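Protein TASOR (Homo sapiens, PDB 6TL1) acts, here through its pseudo-PARP domain fragment, as a component of the HUSH complex, which maintains epigenetic silencing by promoting SETDB1 recruitment. Local coordinates at residues A[40-45]-A[199-204]; A[73-78]-A[130-135]; A[108-113]-A[179-184]. All blocks are in the same frame, centred on the assembly; numbering follows the deposited sequence.

Interaction 1 (A[40-45]-A[199-204]); sequences CLVHNE and VCPYAV
An antiparallel strand pair in the five-stranded sheet of the TASOR pseudo-PARP domain brings Cys40, Leu41 and Val42 against Tyr202, Ala203 and Val204, with a classic beta bulge on the second strand, where Tyr202 and Ala203 both face Ile131. Cys40 and Val204 form a hydrogen-bonded pair: Cys40 N reaches Val204 O at 2.7 Å, and the return bond from Val204 N to Cys40 O is 2.8 Å. Further on, Val42 N donates to Tyr202 O at 2.9 Å, but it sits 51° out of the plane of that carbonyl. A water 2.6 Å from Tyr202 O donates to it and to Val42 O, so Tyr202 O, at the last direct rung, is held by both Val42 N and the water. Another water accepts from Asn44 N and probably donates to Pro201 O, across the widening gap.

On one face the Leu41 and Tyr202 side chains run alongside each other in the same direction; CD2 of Leu41 rests over the ring of Tyr202, 4.3 Å from its centroid and offset toward the rim, a CH-pi contact. The same face meets helix 12-22 through Val17. On the other side of the sheet Val42 CG2, anti to its own carbonyl carbon, meets Val204 CG2 at 3.7 Å, and Cys86 of helix 82-88 touches both valines. Asn44 then N-caps helix 45-60 through OD1 to Leu47 N. As the strands separate, waters thus link their polar backbone atoms, while apolar contacts hold them together on each face.

Interaction 2 (A[73-78]-A[130-135]); sequences AFLMVD and VIFKIM
Ala73, Val130 and Phe132 lose the most surface where strand 71-77 runs antiparallel to strand 126-134, an edge pairing of the five-stranded sheet in the pseudo-PARP domain. Ala73 and Phe132 are a hydrogen-bonded pair: Ala73 N donates to Phe132 O at 3.0 Å, and Phe132 N returns a bond to Ala73 O at 2.8 Å. Leu75 and Val130 repeat the pattern two residues on, the Val130 N to Leu75 O bond measuring 2.8 Å. Between them Phe74 and Ile131 form the non-hydrogen-bonded pair, and the CA of Phe74 lies 3.4 Å from Val130 O in a CA-H...O contact.

Having only a methyl group, Ala73 meets Ile134 through CB, 3.8 Å from CD1. In Ile134, chi1 of 57° sets CG1 between the backbone N and carbonyl carbon, and the anti chi2 (177°) carries CD1 out to Ala73. Phe132 turns the edge of its ring to Leu75, whose CB lies in the ring plane, while CG1 of Val130 on its own strand lies over one face, 3.5 Å above the plane and toward the rim. The other methyl of Val130, CG2, touches both methyls of Val77, the two side chains crossing at about a right angle. Leu109 of the second sheet packs against this face, touching Ala73, Leu75, Phe132 and Ile134. Phe74 and Ile131 point together to the opposite face, toward Leu21 of helix 12-22. There Ile131 CG1 sits at the edge of the Phe74 ring, 3.8 Å from CD2.

Interaction 3 (A[108-113]-A[179-184]); sequences YLSRYA and LTQYYF
Tyr183 CD1 lies over one face of the Tyr108 ring, toward its rim and 3.4 Å from CZ, with the ring planes inclined at 47°. Gln181 CB comes to the edge of the same ring, in its plane. Next along, Leu109 and Tyr182 exchange backbone bonds, Leu109 N to Tyr182 O at 2.9 Å and Tyr182 N to Leu109 O at 2.8 Å. Arg111 N continues the ladder to Thr180 O at 3.0 Å. The extended Arg111 chain passes the Tyr182 ring with CB over a face and CD by the hydroxyl, 3.5 Å from OH, and the guanidinium lies beyond the ring.

These bonds join strands 107-110 and 181-184, an antiparallel pair at one side of the mixed four-stranded sheet. The bend of Gln181 at chi2 (-77°) brings CD back beside Leu109 O, and from there NE2 donates to Ser110 OG at 3.2 Å. The amide has further holds: NE2 also bonds Tyr177 O, and OE1 accepts from a water that donates weakly to Tyr108 O. Thr180 CG2 lies at the edge of the Tyr112 ring, 3.6 Å from CE2. Farther out, Gly101 O and Leu100 N grip the Tyr108 hydroxyl and Ser102 O that of Tyr183, which fixes both rings at their far ends, while Asn166 OD1 holds Arg111 by NH1.

Interactions 1 and 2 belong to one sheet, in which strands 199-209 and 126-134 are neighbours; the centres of the two interactions lie about 9 Å apart. Ile131 joins them, its N 2.7 Å from Ala203 O and its O 2.8 Å from Tyr202 N, both probable hydrogen bonds at the bulge. Interaction 3 lies in the second sheet, its centre also about 9 Å from that of interaction 2, and the sheets meet where Phe74 O is 2.8 Å from Ser110 N. Ile134 CD1 packs on Phe184 CZ at 3.5 Å. Interactions 1 and 3, about 18 Å apart between centres, still touch through Val199 CG2 and Phe184 CG. Along the chain, interactions 2 and 3 both nest within the loop closed by interaction 1 and cross each other.

Interaction 1 (A[40-45]-A[199-204])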
loop_
_atom_site.group_PDB
_atom_site.type_symbol
_atom_site.label_atom_id
_atom_site.label_comp_id
_atom_site.label_asym_id
_atom_site.label_seq_id
_atom_site.Cartn_x
_atom_site.Cartn_y
_atom_site.Cartn_z
ATOM N N CYS A 40 2.685 11.944 10.757
ATOM C CA CYS A 40 2.760 11.197 12.005
ATOM C C CYS A 40 3.331 9.812 11.757
ATOM O O CYS A 40 3.040 9.190 10.732
ATOM C CB CYS A 40 1.376 11.014 12.646
ATOM S SG CYS A 40 0.484 12.511 13.028
ATOM N N LEU A 41 4.125 9.317 12.703
ATOM C CA LEU A 41 4.436 7.897 12.701
ATOM C C LEU A 41 3.325 7.151 13.428
ATOM O O LEU A 41 2.664 7.692 14.319
ATOM C CB LEU A 41 5.792 7.608 13.352
ATOM C CG LEU A 41 6.990 8.026 12.504
ATOM C CD1 LEU A 41 8.271 8.092 13.307
ATOM C CD2 LEU A 41 7.138 7.069 11.324
ATOM N N VAL A 42 3.081 5.919 13.006
ATOM C CA VAL A 42 2.039 5.103 13.604
ATOM C C VAL A 42 2.708 4.066 14.499
ATOM O O VAL A 42 3.678 3.410 14.095
ATOM C CB VAL A 42 1.158 4.447 12.528
ATOM C CG1 VAL A 42 0.089 3.586 13.178
ATOM C CG2 VAL A 42 0.521 5.522 11.644
ATOM N N HIS A 43 2.204 3.924 15.719
ATOM C CA HIS A 43 2.748 2.937 16.652
ATOM C C HIS A 43 1.572 2.092 17.122
ATOM O O HIS A 43 0.935 2.396 18.131
ATOM C CB HIS A 43 3.513 3.603 17.810
ATOM C CG HIS A 43 4.569 4.565 17.348
ATOM N ND1 HIS A 43 5.779 4.140 16.855
ATOM C CD2 HIS A 43 4.622 5.919 17.378
ATOM C CE1 HIS A 43 6.516 5.195 16.535
ATOM N NE2 HIS A 43 5.842 6.281 16.850
ATOM N N ASN A 44 1.318 0.998 16.408
ATOM C CA ASN A 44 0.223 0.105 16.767
ATOM C C ASN A 44 0.898 -1.216 17.120
ATOM O O ASN A 44 1.261 -1.995 16.232
ATOM C CB ASN A 44 -0.809 -0.026 15.625
ATOM C CG ASN A 44 -1.950 -1.009 15.967
ATOM O OD1 ASN A 44 -1.745 -1.983 16.690
ATOM N ND2 ASN A 44 -3.166 -0.694 15.530
ATOM N N GLU A 45 1.095 -1.426 18.425
ATOM C CA GLU A 45 1.853 -2.580 18.901
ATOM C C GLU A 45 1.215 -3.896 18.470
ATOM O O GLU A 45 1.922 -4.849 18.118
ATOM C CB GLU A 45 2.003 -2.514 20.423
ATOM C CG GLU A 45 0.746 -2.091 21.168
ATOM C CD GLU A 45 0.019 -3.262 21.811
ATOM O OE1 GLU A 45 -1.070 -3.047 22.387
ATOM O OE2 GLU A 45 0.538 -4.399 21.744
ATOM N N VAL A 199 0.924 -6.587 6.017
ATOM C CA VAL A 199 0.645 -5.189 5.737
ATOM C C VAL A 199 0.441 -4.498 7.076
ATOM O O VAL A 199 -0.376 -4.948 7.887
ATOM C CB VAL A 199 -0.609 -5.036 4.860
ATOM C CG1 VAL A 199 -1.026 -3.593 4.784
ATOM C CG2 VAL A 199 -0.357 -5.642 3.458
ATOM N N CYS A 200 1.202 -3.425 7.326
ATOM C CA CYS A 200 1.143 -2.751 8.625
ATOM C C CYS A 200 1.262 -1.239 8.459
ATOM O O CYS A 200 2.217 -0.765 7.821
ATOM C CB CYS A 200 2.256 -3.271 9.542
ATOM S SG CYS A 200 2.151 -2.669 11.236
ATOM N N PRO A 201 0.331 -0.457 9.000
ATOM C CA PRO A 201 0.455 1.005 8.912
ATOM C C PRO A 201 1.701 1.500 9.637
ATOM O O PRO A 201 2.008 1.075 10.756
ATOM C CB PRO A 201 -0.826 1.516 9.573
ATOM C CG PRO A 201 -1.233 0.426 10.484
ATOM C CD PRO A 201 -0.822 -0.862 9.820
ATOM N N TYR A 202 2.430 2.389 8.972
ATOM C CA TYR A 202 3.718 2.908 9.411
ATOM C C TYR A 202 3.726 4.416 9.617
ATOM O O TYR A 202 4.304 4.898 10.598
ATOM C CB TYR A 202 4.783 2.512 8.364
ATOM C CG TYR A 202 6.156 3.081 8.609
ATOM C CD1 TYR A 202 7.025 2.472 9.511
ATOM C CD2 TYR A 202 6.601 4.210 7.917
ATOM C CE1 TYR A 202 8.285 2.986 9.742
ATOM C CE2 TYR A 202 7.855 4.733 8.149
ATOM C CZ TYR A 202 8.696 4.117 9.045
ATOM O OH TYR A 202 9.956 4.636 9.267
ATOM N N ALA A 203 3.080 5.180 8.734
ATOM C CA ALA A 203 3.070 6.632 8.859
ATOM C C ALA A 203 1.850 7.185 8.141
ATOM O O ALA A 203 1.265 6.528 7.280
ATOM C CB ALA A 203 4.352 7.258 8.282
ATOM N N VAL A 204 1.479 8.412 8.508
ATOM C CA VAL A 204 0.395 9.147 7.865
ATOM C C VAL A 204 0.887 10.554 7.555
ATOM O O VAL A 204 1.519 11.196 8.402
ATOM C CB VAL A 204 -0.867 9.209 8.746
ATOM C CG1 VAL A 204 -2.027 9.799 7.965
ATOM C CG2 VAL A 204 -1.221 7.817 9.271
HETATM O O HOH W 1 2.284 0.506 13.557
HETATM O O HOH W 2 5.633 3.572 12.411
#

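Interaction 2 (A[73-78]-A[130-135])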
loop_
_atom_site.group_PDB
_atom_site.type_symbol
_atom_site.label_atom_id
_atom_site.label_comp_id
_atom_site.label_asym_id
_atom_site.label_seq_id
_atom_site.Cartn_x
_atom_site.Cartn_y
_atom_site.Cartn_z
ATOM N N ALA A 73 4.148 0.876 0.761
ATOM C CA ALA A 73 3.068 1.110 -0.189
ATOM C C ALA A 73 2.085 2.088 0.437
ATOM O O ALA A 73 2.138 2.367 1.641
ATOM C CB ALA A 73 2.356 -0.192 -0.581
ATOM N N PHE A 74 1.145 2.578 -0.375
ATOM C CA PHE A 74 0.399 3.781 -0.025
ATOM C C PHE A 74 -1.097 3.623 -0.240
ATOM O O PHE A 74 -1.557 2.838 -1.078
ATOM C CB PHE A 74 0.935 4.972 -0.833
ATOM C CG PHE A 74 2.424 4.991 -0.892
ATOM C CD1 PHE A 74 3.098 4.346 -1.913
ATOM C CD2 PHE A 74 3.154 5.573 0.128
ATOM C CE1 PHE A 74 4.463 4.312 -1.939
ATOM C CE2 PHE A 74 4.528 5.549 0.104
ATOM C CZ PHE A 74 5.183 4.917 -0.935
ATOM N N LEU A 75 -1.850 4.397 0.533
ATOM C CA LEU A 75 -3.300 4.426 0.431
ATOM C C LEU A 75 -3.773 5.829 0.773
ATOM O O LEU A 75 -3.535 6.311 1.887
ATOM C CB LEU A 75 -3.946 3.403 1.365
ATOM C CG LEU A 75 -5.444 3.187 1.147
ATOM C CD1 LEU A 75 -5.682 2.559 -0.217
ATOM C CD2 LEU A 75 -6.027 2.292 2.245
ATOM N N MET A 76 -4.451 6.475 -0.168
ATOM C CA MET A 76 -5.152 7.713 0.139
ATOM C C MET A 76 -6.477 7.329 0.783
ATOM O O MET A 76 -7.157 6.417 0.308
ATOM C CB MET A 76 -5.372 8.557 -1.115
ATOM C CG MET A 76 -6.158 9.815 -0.847
ATOM S SD MET A 76 -6.025 11.009 -2.192
ATOM C CE MET A 76 -6.832 10.089 -3.513
ATOM N N VAL A 77 -6.836 7.992 1.882
ATOM C CA VAL A 77 -7.963 7.549 2.694
ATOM C C VAL A 77 -8.946 8.686 2.921
ATOM O O VAL A 77 -8.560 9.828 3.202
ATOM C CB VAL A 77 -7.483 6.956 4.033
ATOM C CG1 VAL A 77 -6.625 5.735 3.778
ATOM C CG2 VAL A 77 -6.664 7.961 4.762
ATOM N N ASP A 78 -10.226 8.352 2.791
ATOM C CA ASP A 78 -11.340 9.285 2.782
ATOM C C ASP A 78 -11.892 9.494 4.183
ATOM O O ASP A 78 -11.482 8.846 5.150
ATOM C CB ASP A 78 -12.465 8.767 1.878
ATOM C CG ASP A 78 -12.410 9.342 0.476
ATOM O OD1 ASP A 78 -11.296 9.502 -0.068
ATOM O OD2 ASP A 78 -13.489 9.636 -0.083
ATOM N N VAL A 130 -1.880 7.169 4.023
ATOM C CA VAL A 130 -1.288 6.210 4.955
ATOM C C VAL A 130 -0.166 5.476 4.239
ATOM O O VAL A 130 -0.324 5.027 3.097
ATOM C CB VAL A 130 -2.338 5.229 5.509
ATOM C CG1 VAL A 130 -1.684 4.185 6.453
ATOM C CG2 VAL A 130 -3.375 5.975 6.324
ATOM N N ILE A 131 0.998 5.445 4.872
ATOM C CA ILE A 131 2.143 4.688 4.396
ATOM C C ILE A 131 2.174 3.378 5.166
ATOM O O ILE A 131 2.269 3.374 6.403
ATOM C CB ILE A 131 3.454 5.466 4.584
ATOM C CG1 ILE A 131 3.435 6.775 3.772
ATOM C CG2 ILE A 131 4.658 4.571 4.272
ATOM C CD1 ILE A 131 4.682 7.634 3.966
ATOM N N PHE A 132 2.085 2.269 4.436
ATOM C CA PHE A 132 2.162 0.937 5.018
ATOM C C PHE A 132 3.540 0.356 4.790
ATOM O O PHE A 132 4.102 0.488 3.699
ATOM C CB PHE A 132 1.134 -0.008 4.391
ATOM C CG PHE A 132 -0.276 0.369 4.670
ATOM C CD1 PHE A 132 -0.956 1.223 3.825
ATOM C CD2 PHE A 132 -0.927 -0.128 5.794
ATOM C CE1 PHE A 132 -2.273 1.569 4.087
ATOM C CE2 PHE A 132 -2.231 0.222 6.069
ATOM C CZ PHE A 132 -2.907 1.081 5.214
ATOM N N LYS A 133 4.066 -0.328 5.799
ATOM C CA LYS A 133 5.171 -1.224 5.531
ATOM C C LYS A 133 4.575 -2.567 5.126
ATOM O O LYS A 133 3.526 -2.976 5.631
ATOM C CB LYS A 133 6.113 -1.369 6.728
ATOM C CG LYS A 133 5.571 -2.087 7.940
ATOM C CD LYS A 133 6.709 -2.299 8.949
ATOM C CE LYS A 133 6.233 -2.906 10.272
ATOM N NZ LYS A 133 7.351 -2.927 11.276
ATOM N N ILE A 134 5.209 -3.213 4.150
ATOM C CA ILE A 134 4.700 -4.442 3.564
ATOM C C ILE A 134 5.866 -5.390 3.367
ATOM O O ILE A 134 7.029 -4.981 3.328
ATOM C CB ILE A 134 3.988 -4.218 2.207
ATOM C CG1 ILE A 134 4.960 -3.533 1.232
ATOM C CG2 ILE A 134 2.729 -3.409 2.414
ATOM C CD1 ILE A 134 4.411 -3.317 -0.173
ATOM N N MET A 135 5.528 -6.667 3.244
ATOM C CA MET A 135 6.435 -7.682 2.723
ATOM C C MET A 135 5.781 -8.284 1.498
ATOM O O MET A 135 4.766 -8.989 1.609
ATOM C CB MET A 135 6.725 -8.745 3.774
ATOM C CG MET A 135 7.514 -8.205 4.949
ATOM S SD MET A 135 7.888 -9.512 6.125
ATOM C CE MET A 135 6.274 -9.659 6.869
#

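Interaction 3 (A[108-113]-A[179-184])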
loop_
_atom_site.group_PDB
_atom_site.type_symbol
_atom_site.label_atom_id
_atom_site.label_comp_id
_atom_site.label_asym_id
_atom_site.label_seq_id
_atom_site.Cartn_x
_atom_site.Cartn_y
_atom_site.Cartn_z
ATOM N N TYR A 108 -5.934 -3.817 -1.515
ATOM C CA TYR A 108 -5.201 -3.171 -2.597
ATOM C C TYR A 108 -4.429 -1.967 -2.062
ATOM O O TYR A 108 -4.999 -1.127 -1.364
ATOM C CB TYR A 108 -6.165 -2.721 -3.693
ATOM C CG TYR A 108 -6.611 -3.796 -4.657
ATOM C CD1 TYR A 108 -5.873 -4.060 -5.802
ATOM C CD2 TYR A 108 -7.787 -4.512 -4.450
ATOM C CE1 TYR A 108 -6.261 -5.008 -6.691
ATOM C CE2 TYR A 108 -8.198 -5.476 -5.357
ATOM C CZ TYR A 108 -7.426 -5.718 -6.474
ATOM O OH TYR A 108 -7.795 -6.659 -7.409
ATOM N N LEU A 109 -3.148 -1.875 -2.402
ATOM C CA LEU A 109 -2.322 -0.722 -2.051
ATOM C C LEU A 109 -1.621 -0.188 -3.295
ATOM O O LEU A 109 -1.231 -0.961 -4.169
ATOM C CB LEU A 109 -1.265 -1.087 -0.971
ATOM C CG LEU A 109 -1.785 -1.559 0.392
ATOM C CD1 LEU A 109 -0.665 -1.945 1.315
ATOM C CD2 LEU A 109 -2.549 -0.409 1.027
ATOM N N SER A 110 -1.448 1.141 -3.363
ATOM C CA SER A 110 -0.736 1.758 -4.484
ATOM C C SER A 110 0.761 1.531 -4.353
ATOM O O SER A 110 1.336 1.662 -3.268
ATOM C CB SER A 110 -0.983 3.269 -4.552
ATOM O OG SER A 110 -2.259 3.604 -5.039
ATOM N N ARG A 111 1.389 1.192 -5.472
ATOM C CA ARG A 111 2.844 1.092 -5.541
ATOM C C ARG A 111 3.502 2.470 -5.518
ATOM O O ARG A 111 4.640 2.612 -5.051
ATOM C CB ARG A 111 3.238 0.341 -6.817
ATOM C CG ARG A 111 4.703 0.388 -7.201
ATOM C CD ARG A 111 5.065 -0.722 -8.182
ATOM N NE ARG A 111 6.394 -0.517 -8.762
ATOM C CZ ARG A 111 6.823 -1.072 -9.896
ATOM N NH1 ARG A 111 6.029 -1.873 -10.592
ATOM N NH2 ARG A 111 8.052 -0.823 -10.338
ATOM N N TYR A 112 2.823 3.481 -6.047
ATOM C CA TYR A 112 3.413 4.788 -6.300
ATOM C C TYR A 112 2.699 5.854 -5.485
ATOM O O TYR A 112 1.465 5.894 -5.451
ATOM C CB TYR A 112 3.349 5.139 -7.787
ATOM C CG TYR A 112 4.179 4.244 -8.677
ATOM C CD1 TYR A 112 5.558 4.292 -8.623
ATOM C CD2 TYR A 112 3.582 3.353 -9.578
ATOM C CE1 TYR A 112 6.337 3.500 -9.430
ATOM C CE2 TYR A 112 4.363 2.538 -10.397
ATOM C CZ TYR A 112 5.747 2.631 -10.313
ATOM O OH TYR A 112 6.569 1.863 -11.092
ATOM N N ALA A 113 3.480 6.728 -4.849
ATOM C CA ALA A 113 2.914 7.734 -3.960
ATOM C C ALA A 113 2.247 8.886 -4.692
ATOM O O ALA A 113 1.568 9.683 -4.035
ATOM C CB ALA A 113 4.000 8.293 -3.039
ATOM N N LEU A 179 -3.332 -0.751 -12.638
ATOM C CA LEU A 179 -2.268 -1.669 -13.025
ATOM C C LEU A 179 -1.034 -1.572 -12.131
ATOM O O LEU A 179 -0.177 -2.460 -12.197
ATOM C CB LEU A 179 -1.862 -1.421 -14.482
ATOM C CG LEU A 179 -2.854 -1.835 -15.573
ATOM C CD1 LEU A 179 -2.461 -1.203 -16.911
ATOM C CD2 LEU A 179 -2.921 -3.366 -15.702
ATOM N N THR A 180 -0.907 -0.527 -11.305
ATOM C CA THR A 180 0.239 -0.370 -10.416
ATOM C C THR A 180 -0.134 -0.630 -8.959
ATOM O O THR A 180 0.383 0.025 -8.049
ATOM C CB THR A 180 0.869 1.014 -10.567
ATOM O OG1 THR A 180 -0.107 2.011 -10.258
ATOM C CG2 THR A 180 1.381 1.219 -12.008
ATOM N N GLN A 181 -1.064 -1.549 -8.730
ATOM C CA GLN A 181 -1.466 -1.912 -7.383
ATOM C C GLN A 181 -0.722 -3.145 -6.902
ATOM O O GLN A 181 -0.211 -3.950 -7.687
ATOM C CB GLN A 181 -2.972 -2.183 -7.308
ATOM C CG GLN A 181 -3.805 -1.008 -7.696
ATOM C CD GLN A 181 -3.859 0.017 -6.592
ATOM O OE1 GLN A 181 -4.197 -0.292 -5.448
ATOM N NE2 GLN A 181 -3.465 1.250 -6.921
ATOM N N TYR A 182 -0.655 -3.262 -5.582
ATOM C CA TYR A 182 -0.306 -4.492 -4.889
ATOM C C TYR A 182 -1.586 -5.076 -4.302
ATOM O O TYR A 182 -2.434 -4.335 -3.801
ATOM C CB TYR A 182 0.693 -4.227 -3.763
ATOM C CG TYR A 182 2.079 -3.795 -4.199
ATOM C CD1 TYR A 182 2.735 -4.428 -5.239
ATOM C CD2 TYR A 182 2.730 -2.745 -3.557
ATOM C CE1 TYR A 182 4.000 -4.031 -5.641
ATOM C CE2 TYR A 182 4.008 -2.344 -3.944
ATOM C CZ TYR A 182 4.631 -2.988 -4.991
ATOM O OH TYR A 182 5.889 -2.604 -5.394
ATOM N N TYR A 183 -1.726 -6.394 -4.344
ATOM C CA TYR A 183 -2.914 -7.085 -3.831
ATOM C C TYR A 183 -2.467 -8.104 -2.791
ATOM O O TYR A 183 -1.942 -9.160 -3.147
ATOM C CB TYR A 183 -3.669 -7.740 -4.977
ATOM C CG TYR A 183 -4.898 -8.556 -4.620
ATOM C CD1 TYR A 183 -6.073 -7.939 -4.221
ATOM C CD2 TYR A 183 -4.899 -9.938 -4.755
ATOM C CE1 TYR A 183 -7.226 -8.686 -3.954
ATOM C CE2 TYR A 183 -6.042 -10.701 -4.475
ATOM C CZ TYR A 183 -7.192 -10.064 -4.078
ATOM O OH TYR A 183 -8.316 -10.802 -3.807
ATOM N N PHE A 184 -2.647 -7.768 -1.516
ATOM C CA PHE A 184 -2.193 -8.580 -0.400
ATOM C C PHE A 184 -3.335 -9.417 0.165
ATOM O O PHE A 184 -4.467 -8.948 0.296
ATOM C CB PHE A 184 -1.603 -7.694 0.694
ATOM C CG PHE A 184 -0.281 -7.100 0.325
ATOM C CD1 PHE A 184 0.894 -7.796 0.562
ATOM C CD2 PHE A 184 -0.212 -5.854 -0.270
ATOM C CE1 PHE A 184 2.122 -7.256 0.209
ATOM C CE2 PHE A 184 1.012 -5.303 -0.615
ATOM C CZ PHE A 184 2.177 -6.017 -0.383
HETATM O O HOH W 3 -5.489 0.945 -3.389
HETATM O O HOH W 4 0.143 3.345 -7.561
#